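Local structure of ribosome biogenesis Nep1 RNA methyltransferase (Archaeoglobus fulgidus, 3O7B) at residues L96-F105 with T228-R239; V164-F172 with L184-I193. The protein probably methylates N1 of a specific pseudouridine in 16S ribosomal RNA, with S-adenosyl-L-methionine as methyl donor, during ribosome biogenesis. One frame throughout, in Å; residues are numbered along the deposited sequence.

How the contacts relate
Helix 224-239 ties the two contacts together. In contact 1 one side of it meets the end of helix 87-98 and the loop that follows, while its V231 leans on V191 and F172 of contact 2. The contact centres lie 13 Å apart, and they also touch directly: R239 NH1 probably donates to G187 O at 2.9 Å, and L185 CD1 packs 3.4 Å from Y235 CA. Along the chain, both strands of contact 2 fall between the two segments of contact 1. Contact 2 reaches the cofactor site through F172 and I193, whereas contact 1 stands back from it, the T228 side chain about 7 Å from the bound S-adenosylhomocysteine.

Contact 1: L96-F105 with T228-R239; sequences LLLDSPLRDF and TSRVLCEYERVR
The C-terminal helix of this SPOUT-type methyltransferase, residues 224-239, packs here against the end of helix 87-98 and the loop that leads into strand 105-111. L232 points toward L96-S100, its CD1 4.0 Å from L97 CD1, and L96 CD2 lies on the backbone of S229, where a small residue leaves room for it. S100 OG donates to E236 OE2 at 2.6 Å, on the lone pair turned away from the other carboxylate oxygen. The same OG accepts from L102 N, an ST turn, so a short hydroxyl fixes both loop and helix partner. E236 OE1 is taken by Y226 of the second subunit.

L102 crosses Y235 at about a right angle, CD2 3.5 Å from CE2. D104 CG sits between its backbone N and carbonyl carbon (chi1 77°), which turns the carboxylate to the helix. OD1 lies near the ring plane and accepts from Y235 OH at 2.8 Å, the hydroxyl 41° out of the carboxylate plane; OD2 forms a side-on salt bridge with both NE and NH2 of R239, each at 3.2 Å, while NH1 bonds G187 O. With an alanine in place of D104, the R239 guanidinium would probably lose this countercharge and the Y235 hydroxyl its acceptor. F105 CD2 lies 3.8 Å from Y235 CE2. C233 SG is disulfide-bonded to C233 SG of the second subunit, placing this helix packing at the dimer interface of a SPOUT methyltransferase.

Contact 2: V164-F172 with L184-I193; sequences VRGRDVLLF and LLDGDVAVCI. With SAH (S-adenosyl-L-homocysteine), chain C.
L170 and F172, two residues apart on strand 168-172, meet different neighbours: L170 the leucines at the end of helix 181-184, F172 the side chain of V191. CG of L170 lies anti to the carbonyl carbon (chi1 -52°), and its two methyls divide the work: CD1 reaches L185 CD2 at 3.7 Å and also touches V189, while CD2 meets L184 CD2 at 3.9 Å. A branched leucine thus fills the space between the strand and the end of helix 181-184. The F172 ring crosses V191 obliquely, CE2 3.8 Å from CG1, and C192 O lies at the ring edge, in its plane.

Another set of contacts is made by V169, L171, A190 and C192, on the sheet face opposite L170. V169 CG1 touches C192 SG at 3.9 Å, and L171 CD1 approaches C192 CB. A190, with only a methyl, lets R167 come close, CB to R167 CB 4.0 Å. The R167 chain runs on, extended, to a salt bridge with E106.

Between these two layers of side chains the strands run parallel, their directions 19° apart. The bonds pass from one to the other in turn, from D168 N to D188 O through to F172 N, which points at C192 O nearly along the C=O axis. Beyond that last bond, F172 O accepts from O2' of S-adenosylhomocysteine at 2.6 Å, one of the ligand's hydrogen bonds beside those to the backbone at G194, G199, L217, G218 and E220.

The two strands and helix 181-184 form a beta-alpha-beta unit. Strand 212-215 continues the sheet beyond 168-172 and strand 28-35 beyond 189-193; helix 224-239 covers F172, V191 and I193, while helix 203-209 packs on L171 and C192.

Contact 1: L96-F105 with T228-R239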
loop_
_atom_site.group_PDB
_atom_site.type_symbol
_atom_site.label_atom_id
_atom_site.label_comp_id
_atom_site.label_asym_id
_atom_site.label_seq_id
_atom_site.Cartn_x
_atom_site.Cartn_y
_atom_site.Cartn_z
ATOM N N LEU A 96 -1.971 3.158 -4.962
ATOM C CA LEU A 96 -2.169 2.226 -6.053
ATOM C C LEU A 96 -2.983 2.852 -7.180
ATOM O O LEU A 96 -2.631 2.758 -8.348
ATOM C CB LEU A 96 -2.844 0.953 -5.561
ATOM C CG LEU A 96 -3.258 -0.033 -6.645
ATOM C CD1 LEU A 96 -2.057 -0.403 -7.563
ATOM C CD2 LEU A 96 -3.823 -1.253 -6.000
ATOM N N LEU A 97 -4.113 3.453 -6.816
ATOM C CA LEU A 97 -4.984 4.019 -7.824
ATOM C C LEU A 97 -4.267 5.082 -8.667
ATOM O O LEU A 97 -4.344 5.069 -9.901
ATOM C CB LEU A 97 -6.218 4.623 -7.134
ATOM C CG LEU A 97 -7.256 5.135 -8.125
ATOM C CD1 LEU A 97 -7.874 3.995 -8.958
ATOM C CD2 LEU A 97 -8.339 5.875 -7.379
ATOM N N LEU A 98 -3.557 5.988 -8.002
ATOM C CA LEU A 98 -2.914 7.077 -8.719
ATOM C C LEU A 98 -1.711 6.608 -9.550
ATOM O O LEU A 98 -1.293 7.317 -10.477
ATOM C CB LEU A 98 -2.555 8.207 -7.770
ATOM C CG LEU A 98 -3.761 8.931 -7.138
ATOM C CD1 LEU A 98 -3.298 9.725 -5.925
ATOM C CD2 LEU A 98 -4.390 9.842 -8.149
ATOM N N ASP A 99 -1.193 5.421 -9.231
ATOM C CA ASP A 99 -0.110 4.796 -10.027
ATOM C C ASP A 99 -0.596 4.273 -11.384
ATOM O O ASP A 99 0.212 3.922 -12.249
ATOM C CB ASP A 99 0.506 3.612 -9.258
ATOM C CG ASP A 99 1.424 4.033 -8.096
ATOM O OD1 ASP A 99 1.811 5.223 -7.958
ATOM O OD2 ASP A 99 1.774 3.123 -7.285
ATOM N N SER A 100 -1.908 4.162 -11.571
ATOM C CA SER A 100 -2.474 3.685 -12.839
ATOM C C SER A 100 -2.022 4.569 -14.003
ATOM O O SER A 100 -1.985 5.795 -13.878
ATOM C CB SER A 100 -4.009 3.688 -12.788
ATOM O OG SER A 100 -4.545 3.372 -14.073
ATOM N N PRO A 101 -1.705 3.950 -15.157
ATOM C CA PRO A 101 -1.398 4.789 -16.320
ATOM C C PRO A 101 -2.643 5.409 -16.983
ATOM O O PRO A 101 -2.519 6.268 -17.852
ATOM C CB PRO A 101 -0.712 3.813 -17.275
ATOM C CG PRO A 101 -1.347 2.531 -16.988
ATOM C CD PRO A 101 -1.575 2.518 -15.473
ATOM N N LEU A 102 -3.826 4.978 -16.563
ATOM C CA LEU A 102 -5.067 5.482 -17.141
ATOM C C LEU A 102 -5.463 6.767 -16.428
ATOM O O LEU A 102 -5.568 6.793 -15.199
ATOM C CB LEU A 102 -6.147 4.413 -17.024
ATOM C CG LEU A 102 -7.511 4.591 -17.677
ATOM C CD1 LEU A 102 -7.413 5.080 -19.121
ATOM C CD2 LEU A 102 -8.249 3.271 -17.622
ATOM N N ARG A 103 -5.681 7.830 -17.197
ATOM C CA ARG A 103 -5.873 9.166 -16.634
ATOM C C ARG A 103 -7.299 9.715 -16.836
ATOM O O ARG A 103 -7.526 10.908 -16.647
ATOM C CB ARG A 103 -4.809 10.140 -17.197
ATOM C CG ARG A 103 -3.361 9.656 -17.054
ATOM C CD ARG A 103 -2.726 10.129 -15.752
ATOM N NE ARG A 103 -2.005 9.057 -15.078
ATOM C CZ ARG A 103 -1.091 9.226 -14.123
ATOM N NH1 ARG A 103 -0.519 8.162 -13.580
ATOM N NH2 ARG A 103 -0.739 10.446 -13.713
ATOM N N ASP A 104 -8.255 8.840 -17.162
ATOM C CA ASP A 104 -9.639 9.220 -17.529
ATOM C C ASP A 104 -10.610 9.220 -16.351
ATOM O O ASP A 104 -11.834 9.035 -16.517
ATOM C CB ASP A 104 -10.184 8.273 -18.614
ATOM C CG ASP A 104 -10.615 6.913 -18.059
ATOM O OD1 ASP A 104 -10.035 6.475 -17.045
ATOM O OD2 ASP A 104 -11.548 6.293 -18.627
ATOM N N PHE A 105 -10.068 9.379 -15.155
ATOM C CA PHE A 105 -10.917 9.443 -13.983
ATOM C C PHE A 105 -10.460 10.484 -12.978
ATOM O O PHE A 105 -9.287 10.880 -12.921
ATOM C CB PHE A 105 -11.083 8.059 -13.329
ATOM C CG PHE A 105 -9.789 7.441 -12.827
ATOM C CD1 PHE A 105 -9.312 7.734 -11.554
ATOM C CD2 PHE A 105 -9.100 6.515 -13.611
ATOM C CE1 PHE A 105 -8.138 7.136 -11.081
ATOM C CE2 PHE A 105 -7.932 5.905 -13.147
ATOM C CZ PHE A 105 -7.445 6.227 -11.890
ATOM N N THR A 228 -9.639 -2.310 -4.249
ATOM C CA THR A 228 -9.109 -1.276 -5.142
ATOM C C THR A 228 -8.311 -1.897 -6.292
ATOM O O THR A 228 -8.487 -1.550 -7.451
ATOM C CB THR A 228 -8.231 -0.272 -4.374
ATOM O OG1 THR A 228 -9.016 0.350 -3.337
ATOM C CG2 THR A 228 -7.711 0.815 -5.295
ATOM N N SER A 229 -7.424 -2.828 -5.935
ATOM C CA SER A 229 -6.603 -3.508 -6.937
ATOM C C SER A 229 -7.444 -4.255 -7.976
ATOM O O SER A 229 -7.256 -4.101 -9.193
ATOM C CB SER A 229 -5.666 -4.474 -6.216
ATOM O OG SER A 229 -4.905 -5.220 -7.164
ATOM N N ARG A 230 -8.382 -5.076 -7.506
ATOM C CA ARG A 230 -9.210 -5.868 -8.412
ATOM C C ARG A 230 -10.080 -4.983 -9.297
ATOM O O ARG A 230 -10.168 -5.205 -10.502
ATOM C CB ARG A 230 -10.070 -6.856 -7.638
ATOM C CG ARG A 230 -10.856 -7.784 -8.547
ATOM C CD ARG A 230 -10.920 -9.176 -7.938
ATOM N NE ARG A 230 -12.043 -9.956 -8.453
ATOM C CZ ARG A 230 -12.553 -11.019 -7.836
ATOM N NH1 ARG A 230 -12.032 -11.439 -6.682
ATOM N NH2 ARG A 230 -13.586 -11.664 -8.374
ATOM N N VAL A 231 -10.704 -3.964 -8.701
ATOM C CA VAL A 231 -11.566 -3.107 -9.495
ATOM C C VAL A 231 -10.775 -2.278 -10.500
ATOM O O VAL A 231 -11.182 -2.121 -11.649
ATOM C CB VAL A 231 -12.435 -2.221 -8.587
ATOM C CG1 VAL A 231 -13.305 -1.278 -9.411
ATOM C CG2 VAL A 231 -13.344 -3.087 -7.687
ATOM N N LEU A 232 -9.612 -1.769 -10.083
ATOM C CA LEU A 232 -8.756 -1.032 -10.996
ATOM C C LEU A 232 -8.354 -1.891 -12.184
ATOM O O LEU A 232 -8.368 -1.445 -13.328
ATOM C CB LEU A 232 -7.499 -0.505 -10.278
ATOM C CG LEU A 232 -6.472 0.186 -11.184
ATOM C CD1 LEU A 232 -7.094 1.416 -11.890
ATOM C CD2 LEU A 232 -5.235 0.578 -10.405
ATOM N N CYS A 233 -7.987 -3.130 -11.905
ATOM C CA CYS A 233 -7.616 -4.011 -13.009
ATOM C C CYS A 233 -8.757 -4.235 -14.003
ATOM O O CYS A 233 -8.525 -4.224 -15.215
ATOM C CB CYS A 233 -7.152 -5.342 -12.477
ATOM S SG CYS A 233 -6.548 -6.390 -13.789
ATOM N N GLU A 234 -9.969 -4.454 -13.487
ATOM C CA GLU A 234 -11.147 -4.643 -14.356
ATOM C C GLU A 234 -11.458 -3.365 -15.134
ATOM O O GLU A 234 -11.818 -3.393 -16.317
ATOM C CB GLU A 234 -12.375 -5.068 -13.545
ATOM C CG GLU A 234 -12.230 -6.409 -12.828
ATOM C CD GLU A 234 -12.329 -7.630 -13.738
ATOM O OE1 GLU A 234 -12.523 -7.495 -14.967
ATOM O OE2 GLU A 234 -12.218 -8.751 -13.204
ATOM N N TYR A 235 -11.311 -2.237 -14.456
ATOM C CA TYR A 235 -11.530 -0.933 -15.063
ATOM C C TYR A 235 -10.581 -0.695 -16.226
ATOM O O TYR A 235 -10.996 -0.286 -17.314
ATOM C CB TYR A 235 -11.382 0.128 -13.979
ATOM C CG TYR A 235 -11.639 1.536 -14.416
ATOM C CD1 TYR A 235 -12.906 2.110 -14.277
ATOM C CD2 TYR A 235 -10.607 2.321 -14.914
ATOM C CE1 TYR A 235 -13.133 3.437 -14.653
ATOM C CE2 TYR A 235 -10.812 3.633 -15.297
ATOM C CZ TYR A 235 -12.073 4.190 -15.166
ATOM O OH TYR A 235 -12.254 5.500 -15.574
ATOM N N GLU A 236 -9.296 -0.961 -16.007
ATOM C CA GLU A 236 -8.302 -0.814 -17.066
ATOM C C GLU A 236 -8.541 -1.787 -18.226
ATOM O O GLU A 236 -8.389 -1.398 -19.380
ATOM C CB GLU A 236 -6.894 -1.012 -16.508
ATOM C CG GLU A 236 -6.457 0.050 -15.556
ATOM C CD GLU A 236 -5.053 -0.174 -15.052
ATOM O OE1 GLU A 236 -4.563 -1.315 -15.156
ATOM O OE2 GLU A 236 -4.459 0.792 -14.554
ATOM N N ARG A 237 -8.912 -3.033 -17.918
ATOM C CA ARG A 237 -9.229 -4.025 -18.974
ATOM C C ARG A 237 -10.237 -3.472 -19.972
ATOM O O ARG A 237 -10.054 -3.577 -21.195
ATOM C CB ARG A 237 -9.815 -5.307 -18.390
ATOM C CG ARG A 237 -8.835 -6.267 -17.759
ATOM C CD ARG A 237 -9.464 -7.663 -17.675
ATOM N NE ARG A 237 -9.381 -8.208 -16.323
ATOM C CZ ARG A 237 -10.134 -9.205 -15.855
ATOM N NH1 ARG A 237 -11.052 -9.783 -16.627
ATOM N NH2 ARG A 237 -9.983 -9.618 -14.601
ATOM N N VAL A 238 -11.308 -2.892 -19.439
ATOM C CA VAL A 238 -12.412 -2.382 -20.250
ATOM C C VAL A 238 -12.058 -1.078 -20.960
ATOM O O VAL A 238 -12.398 -0.904 -22.135
ATOM C CB VAL A 238 -13.696 -2.176 -19.372
ATOM C CG1 VAL A 238 -14.769 -1.384 -20.113
ATOM C CG2 VAL A 238 -14.251 -3.508 -18.888
ATOM N N ARG A 239 -11.355 -0.184 -20.259
ATOM C CA ARG A 239 -11.313 1.248 -20.614
ATOM C C ARG A 239 -10.025 1.790 -21.204
ATOM O O ARG A 239 -10.050 2.792 -21.932
ATOM C CB ARG A 239 -11.735 2.107 -19.426
ATOM C CG ARG A 239 -13.199 1.923 -19.092
ATOM C CD ARG A 239 -13.552 2.553 -17.789
ATOM N NE ARG A 239 -13.603 4.009 -17.870
ATOM C CZ ARG A 239 -14.720 4.718 -18.003
ATOM N NH1 ARG A 239 -15.901 4.106 -18.083
ATOM N NH2 ARG A 239 -14.658 6.045 -18.058
#

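Contact 2: V164-F172 with L184-I193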
loop_
_atom_site.group_PDB
_atom_site.type_symbol
_atom_site.label_atom_id
_atom_site.label_comp_id
_atom_site.label_asym_id
_atom_site.label_seq_id
_atom_site.Cartn_x
_atom_site.Cartn_y
_atom_site.Cartn_z
ATOM N N VAL A 164 -21.250 12.385 -6.980
ATOM C CA VAL A 164 -21.759 11.261 -7.760
ATOM C C VAL A 164 -22.848 11.658 -8.772
ATOM O O VAL A 164 -23.361 10.804 -9.500
ATOM C CB VAL A 164 -22.255 10.106 -6.851
ATOM C CG1 VAL A 164 -21.123 9.578 -5.987
ATOM C CG2 VAL A 164 -23.448 10.540 -5.977
ATOM N N ARG A 165 -23.192 12.950 -8.824
ATOM C CA ARG A 165 -24.072 13.477 -9.882
ATOM C C ARG A 165 -23.543 13.135 -11.264
ATOM O O ARG A 165 -22.361 13.342 -11.544
ATOM C CB ARG A 165 -24.149 15.010 -9.825
ATOM C CG ARG A 165 -25.200 15.594 -8.946
ATOM C CD ARG A 165 -25.160 17.140 -8.989
ATOM N NE ARG A 165 -25.869 17.714 -10.134
ATOM C CZ ARG A 165 -25.379 18.602 -11.001
ATOM N NH1 ARG A 165 -24.138 19.058 -10.890
ATOM N NH2 ARG A 165 -26.149 19.038 -11.991
ATOM N N GLY A 166 -24.410 12.633 -12.135
ATOM C CA GLY A 166 -24.061 12.390 -13.535
ATOM C C GLY A 166 -23.213 11.163 -13.805
ATOM O O GLY A 166 -22.757 10.946 -14.927
ATOM N N ARG A 167 -23.031 10.340 -12.773
ATOM C CA ARG A 167 -22.240 9.129 -12.900
ATOM C C ARG A 167 -23.053 7.961 -12.359
ATOM O O ARG A 167 -23.787 8.138 -11.403
ATOM C CB ARG A 167 -20.938 9.275 -12.105
ATOM C CG ARG A 167 -19.974 10.305 -12.676
ATOM C CD ARG A 167 -18.942 10.715 -11.630
ATOM N NE ARG A 167 -17.920 11.552 -12.259
ATOM C CZ ARG A 167 -17.279 12.555 -11.670
ATOM N NH1 ARG A 167 -17.528 12.894 -10.419
ATOM N NH2 ARG A 167 -16.375 13.234 -12.366
ATOM N N ASP A 168 -22.880 6.782 -12.951
ATOM C CA ASP A 168 -23.498 5.528 -12.467
ATOM C C ASP A 168 -22.734 5.045 -11.228
ATOM O O ASP A 168 -21.567 4.632 -11.345
ATOM C CB ASP A 168 -23.395 4.439 -13.542
ATOM C CG ASP A 168 -24.324 4.665 -14.722
ATOM O OD1 ASP A 168 -25.423 5.213 -14.520
ATOM O OD2 ASP A 168 -23.945 4.256 -15.848
ATOM N N VAL A 169 -23.364 5.083 -10.063
ATOM C CA VAL A 169 -22.705 4.694 -8.825
ATOM C C VAL A 169 -22.613 3.188 -8.702
ATOM O O VAL A 169 -23.646 2.477 -8.765
ATOM C CB VAL A 169 -23.387 5.278 -7.567
ATOM C CG1 VAL A 169 -22.719 4.755 -6.299
ATOM C CG2 VAL A 169 -23.341 6.795 -7.603
ATOM N N LEU A 170 -21.393 2.685 -8.513
ATOM C CA LEU A 170 -21.146 1.266 -8.273
ATOM C C LEU A 170 -20.578 1.144 -6.878
ATOM O O LEU A 170 -19.457 1.614 -6.623
ATOM C CB LEU A 170 -20.173 0.725 -9.321
ATOM C CG LEU A 170 -20.502 0.972 -10.785
ATOM C CD1 LEU A 170 -19.362 0.469 -11.667
ATOM C CD2 LEU A 170 -21.829 0.275 -11.179
ATOM N N LEU A 171 -21.355 0.603 -5.944
ATOM C CA LEU A 171 -20.932 0.463 -4.561
ATOM C C LEU A 171 -20.438 -0.956 -4.356
ATOM O O LEU A 171 -21.188 -1.924 -4.514
ATOM C CB LEU A 171 -22.079 0.753 -3.580
ATOM C CG LEU A 171 -21.737 0.605 -2.106
ATOM C CD1 LEU A 171 -20.663 1.632 -1.684
ATOM C CD2 LEU A 171 -22.980 0.738 -1.226
ATOM N N PHE A 172 -19.162 -1.085 -4.028
ATOM C CA PHE A 172 -18.599 -2.407 -3.802
ATOM C C PHE A 172 -18.856 -2.829 -2.366
ATOM O O PHE A 172 -18.450 -2.159 -1.423
ATOM C CB PHE A 172 -17.120 -2.416 -4.235
ATOM C CG PHE A 172 -16.976 -2.407 -5.726
ATOM C CD1 PHE A 172 -16.918 -3.610 -6.448
ATOM C CD2 PHE A 172 -17.011 -1.217 -6.442
ATOM C CE1 PHE A 172 -16.877 -3.615 -7.840
ATOM C CE2 PHE A 172 -16.962 -1.211 -7.834
ATOM C CZ PHE A 172 -16.900 -2.419 -8.538
ATOM N N LEU A 184 -20.775 -3.130 -16.462
ATOM C CA LEU A 184 -20.694 -2.265 -15.280
ATOM C C LEU A 184 -19.919 -0.983 -15.532
ATOM O O LEU A 184 -20.363 0.107 -15.169
ATOM C CB LEU A 184 -20.014 -3.000 -14.128
ATOM C CG LEU A 184 -20.775 -3.951 -13.214
ATOM C CD1 LEU A 184 -19.836 -4.401 -12.103
ATOM C CD2 LEU A 184 -22.020 -3.305 -12.631
ATOM N N LEU A 185 -18.751 -1.139 -16.147
ATOM C CA LEU A 185 -17.828 -0.032 -16.365
ATOM C C LEU A 185 -17.973 0.497 -17.789
ATOM O O LEU A 185 -16.984 0.705 -18.495
ATOM C CB LEU A 185 -16.391 -0.475 -16.068
ATOM C CG LEU A 185 -16.171 -1.338 -14.816
ATOM C CD1 LEU A 185 -14.796 -1.956 -14.857
ATOM C CD2 LEU A 185 -16.380 -0.576 -13.506
ATOM N N ASP A 186 -19.215 0.702 -18.196
ATOM C CA ASP A 186 -19.520 1.234 -19.490
ATOM C C ASP A 186 -19.286 2.725 -19.457
ATOM O O ASP A 186 -18.162 3.133 -19.582
ATOM C CB ASP A 186 -20.959 0.939 -19.886
ATOM C CG ASP A 186 -21.151 0.833 -21.409
ATOM O OD1 ASP A 186 -20.154 0.974 -22.118
ATOM O OD2 ASP A 186 -22.285 0.610 -21.913
ATOM N N GLY A 187 -20.352 3.519 -19.308
ATOM C CA GLY A 187 -20.286 4.987 -19.393
ATOM C C GLY A 187 -19.531 5.639 -18.243
ATOM O O GLY A 187 -18.568 5.076 -17.724
ATOM N N ASP A 188 -19.970 6.835 -17.855
ATOM C CA ASP A 188 -19.393 7.531 -16.705
ATOM C C ASP A 188 -19.824 6.819 -15.424
ATOM O O ASP A 188 -21.017 6.778 -15.121
ATOM C CB ASP A 188 -19.879 8.986 -16.653
ATOM C CG ASP A 188 -19.434 9.812 -17.857
ATOM O OD1 ASP A 188 -18.519 9.375 -18.595
ATOM O OD2 ASP A 188 -20.011 10.910 -18.050
ATOM N N VAL A 189 -18.863 6.280 -14.673
ATOM C CA VAL A 189 -19.175 5.561 -13.429
ATOM C C VAL A 189 -18.516 6.217 -12.228
ATOM O O VAL A 189 -17.522 6.922 -12.389
ATOM C CB VAL A 189 -18.796 4.052 -13.473
ATOM C CG1 VAL A 189 -19.539 3.359 -14.609
ATOM C CG2 VAL A 189 -17.277 3.844 -13.608
ATOM N N ALA A 190 -19.089 6.020 -11.043
ATOM C CA ALA A 190 -18.455 6.371 -9.780
ATOM C C ALA A 190 -18.235 5.079 -9.018
ATOM O O ALA A 190 -19.180 4.453 -8.523
ATOM C CB ALA A 190 -19.309 7.321 -8.978
ATOM N N VAL A 191 -16.976 4.647 -8.956
ATOM C CA VAL A 191 -16.575 3.430 -8.257
ATOM C C VAL A 191 -16.379 3.784 -6.803
ATOM O O VAL A 191 -15.516 4.607 -6.496
ATOM C CB VAL A 191 -15.244 2.887 -8.818
ATOM C CG1 VAL A 191 -14.665 1.822 -7.888
ATOM C CG2 VAL A 191 -15.433 2.357 -10.213
ATOM N N CYS A 192 -17.175 3.197 -5.906
ATOM C CA CYS A 192 -17.193 3.564 -4.502
ATOM C C CYS A 192 -16.755 2.394 -3.637
ATOM O O CYS A 192 -17.359 1.301 -3.676
ATOM C CB CYS A 192 -18.600 4.039 -4.088
ATOM S SG CYS A 192 -19.127 5.559 -4.929
ATOM N N ILE A 193 -15.659 2.617 -2.915
ATOM C CA ILE A 193 -15.043 1.585 -2.094
ATOM C C ILE A 193 -14.821 2.134 -0.692
ATOM O O ILE A 193 -14.257 3.234 -0.521
ATOM C CB ILE A 193 -13.675 1.152 -2.719
ATOM C CG1 ILE A 193 -13.882 0.595 -4.140
ATOM C CG2 ILE A 193 -12.930 0.159 -1.807
ATOM C CD1 ILE A 193 -12.599 0.474 -5.017
HETATM N N SAH C . -17.630 -3.940 5.875
HETATM C CA SAH C . -16.271 -4.521 6.079
HETATM C CB SAH C . -15.317 -3.434 6.555
HETATM C CG SAH C . -14.743 -2.597 5.414
HETATM S SD SAH C . -13.848 -3.590 4.181
HETATM C C SAH C . -16.286 -5.692 7.056
HETATM O O SAH C . -17.353 -6.128 7.496
HETATM C "C5'" SAH C . -13.343 -2.357 2.951
HETATM C "C4'" SAH C . -14.220 -2.171 1.718
HETATM O "O4'" SAH C . -13.970 -3.164 0.740
HETATM C "C3'" SAH C . -15.712 -2.284 1.967
HETATM O "O3'" SAH C . -16.234 -1.117 2.552
HETATM C "C2'" SAH C . -16.225 -2.535 0.573
HETATM O "O2'" SAH C . -16.279 -1.313 -0.170
HETATM C "C1'" SAH C . -15.137 -3.404 -0.030
HETATM N N9 SAH C . -15.377 -4.872 0.008
HETATM C C8 SAH C . -14.990 -5.758 0.987
HETATM N N7 SAH C . -15.369 -7.007 0.610
HETATM C C5 SAH C . -15.957 -6.929 -0.602
HETATM C C6 SAH C . -16.527 -7.878 -1.442
HETATM N N6 SAH C . -16.554 -9.179 -1.108
HETATM N N1 SAH C . -17.061 -7.485 -2.647
HETATM C C2 SAH C . -17.063 -6.152 -3.014
HETATM N N3 SAH C . -16.504 -5.216 -2.172
HETATM C C4 SAH C . -15.974 -5.589 -0.987
HETATM O O HOH W 1 -23.229 7.373 -16.905
#